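Local coordinates for protein cycloalternan-forming enzyme (Listeria monocytogenes serovar 1/2a, PDB 5F7U) that belongs to glycoside hydrolase family 31, joining a TIM-barrel domain to beta-rich domains that include a family 6 carbohydrate-binding module, at residues A[513-516]-A[517-521]. The protein carries 1 engineered substitution. Sequence-based numbering, arbitrary orientation.
Sequences DAVD and WWTSQ
V515 and T519, one turn apart on helix 512-520, meet through both backbone and side chain. The T519 amide is hydrogen-bonded to V515 O (N to O 2.9 Å), and its hydroxyl lies close to the same oxygen, OG1 to O 2.8 Å. T519 OG1 sits between its own backbone N and carbonyl carbon (chi1 61°), which swings it back over the preceding turn; OG1 also lies 3.2 Å from D516 O. Beside this polar contact the methyls pass at an angle, V515 CG1 lying 4.2 Å from T519 CG2, on the flank where V515 touches S569 and T519 touches F573 of helix 555-577. S520 repeats the fold-back: with chi1 at 74°, its OG bonds to W517 O at 2.6 Å, while its amide bonds to D516 O. W517 and W518 bond through their amides to D513 O and A514 O, and the indoles run out from the helix, though the W517 ring still has A514 O beside its edge, near the ring plane. Q521 OE1 lies 3.6 Å above one face of the W517 ring, toward the rim; the NE1 of W517 bonds to G422 O and its edge-to-face partner is Y477. W518 gives NE1 to Y570 OH, packs edge-to-face with F509 and forms a cation-pi contact with R522. The chemistry thus divides the helix by direction: the hydroxyls turn back to main-chain carbonyls of the helix itself, while the two buried indoles reach outward, their N-H groups satisfied beyond it by G422 O and Y570 OH within the TIM-barrel domain.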
loop_
_atom_site.group_PDB
_atom_site.type_symbol
_atom_site.label_atom_id
_atom_site.label_comp_id
_atom_site.label_asym_id
_atom_site.label_seq_id
_atom_site.Cartn_x
_atom_site.Cartn_y
_atom_site.Cartn_z
ATOM N N ASP A 513 -0.740 -31.827 3.594
ATOM C CA ASP A 513 -0.055 -32.854 2.799
ATOM C C ASP A 513 0.154 -32.424 1.327
ATOM O O ASP A 513 1.222 -32.663 0.761
ATOM C CB ASP A 513 -0.791 -34.201 2.843
ATOM C CG ASP A 513 -0.846 -34.825 4.246
ATOM O OD1 ASP A 513 -0.016 -34.526 5.128
ATOM O OD2 ASP A 513 -1.741 -35.668 4.445
ATOM N N ALA A 514 -0.851 -31.777 0.731
ATOM C CA ALA A 514 -0.749 -31.266 -0.648
ATOM C C ALA A 514 0.341 -30.205 -0.769
ATOM O O ALA A 514 1.123 -30.207 -1.729
ATOM C CB ALA A 514 -2.079 -30.683 -1.112
ATOM N N VAL A 515 0.356 -29.293 0.203
ATOM C CA VAL A 515 1.351 -28.214 0.265
ATOM C C VAL A 515 2.748 -28.799 0.405
ATOM O O VAL A 515 3.665 -28.402 -0.322
ATOM C CB VAL A 515 1.037 -27.241 1.419
ATOM C CG1 VAL A 515 2.111 -26.147 1.546
ATOM C CG2 VAL A 515 -0.342 -26.623 1.181
ATOM N N ASP A 516 2.907 -29.746 1.339
ATOM C CA ASP A 516 4.195 -30.417 1.527
ATOM C C ASP A 516 4.690 -31.063 0.236
ATOM O O ASP A 516 5.866 -30.924 -0.102
ATOM C CB ASP A 516 4.133 -31.443 2.676
ATOM C CG ASP A 516 4.039 -30.774 4.064
ATOM O OD1 ASP A 516 4.396 -29.569 4.207
ATOM O OD2 ASP A 516 3.599 -31.452 5.017
ATOM N N TRP A 517 3.795 -31.731 -0.495
ATOM C CA TRP A 517 4.144 -32.332 -1.782
ATOM C C TRP A 517 4.552 -31.273 -2.796
ATOM O O TRP A 517 5.620 -31.342 -3.368
ATOM C CB TRP A 517 3.001 -33.169 -2.348
ATOM C CG TRP A 517 3.265 -33.575 -3.747
ATOM C CD1 TRP A 517 4.264 -34.415 -4.183
ATOM C CD2 TRP A 517 2.557 -33.144 -4.918
ATOM N NE1 TRP A 517 4.218 -34.524 -5.552
ATOM C CE2 TRP A 517 3.180 -33.761 -6.031
ATOM C CE3 TRP A 517 1.454 -32.292 -5.139
ATOM C CZ2 TRP A 517 2.733 -33.569 -7.352
ATOM C CZ3 TRP A 517 1.009 -32.089 -6.461
ATOM C CH2 TRP A 517 1.644 -32.737 -7.545
ATOM N N TRP A 518 3.684 -30.298 -3.013
ATOM C CA TRP A 518 3.928 -29.252 -4.020
ATOM C C TRP A 518 5.266 -28.555 -3.770
ATOM O O TRP A 518 6.086 -28.431 -4.688
ATOM C CB TRP A 518 2.801 -28.243 -3.947
ATOM C CG TRP A 518 2.751 -27.241 -5.049
ATOM C CD1 TRP A 518 3.264 -25.966 -5.025
ATOM C CD2 TRP A 518 2.079 -27.383 -6.308
ATOM N NE1 TRP A 518 2.970 -25.313 -6.209
ATOM C CE2 TRP A 518 2.242 -26.158 -7.011
ATOM C CE3 TRP A 518 1.347 -28.430 -6.913
ATOM C CZ2 TRP A 518 1.697 -25.940 -8.293
ATOM C CZ3 TRP A 518 0.805 -28.219 -8.195
ATOM C CH2 TRP A 518 0.986 -26.970 -8.869
ATOM N N THR A 519 5.491 -28.145 -2.516
ATOM C CA THR A 519 6.732 -27.478 -2.132
ATOM C C THR A 519 7.944 -28.409 -2.212
ATOM O O THR A 519 9.019 -27.971 -2.615
ATOM C CB THR A 519 6.638 -26.797 -0.763
ATOM O OG1 THR A 519 6.367 -27.765 0.250
ATOM C CG2 THR A 519 5.550 -25.676 -0.766
ATOM N N SER A 520 7.767 -29.698 -1.882
ATOM C CA SER A 520 8.888 -30.663 -1.989
ATOM C C SER A 520 9.486 -30.711 -3.410
ATOM O O SER A 520 10.686 -30.957 -3.584
ATOM C CB SER A 520 8.498 -32.078 -1.522
ATOM O OG SER A 520 7.670 -32.747 -2.465
ATOM N N GLN A 521 8.645 -30.464 -4.415
ATOM C CA GLN A 521 9.063 -30.518 -5.814
ATOM C C GLN A 521 9.975 -29.356 -6.161
ATOM O O GLN A 521 10.767 -29.438 -7.099
ATOM C CB GLN A 521 7.849 -30.501 -6.747
ATOM C CG GLN A 521 6.906 -31.683 -6.569
ATOM C CD GLN A 521 5.777 -31.640 -7.570
ATOM O OE1 GLN A 521 4.963 -30.716 -7.551
ATOM N NE2 GLN A 521 5.724 -32.624 -8.457
#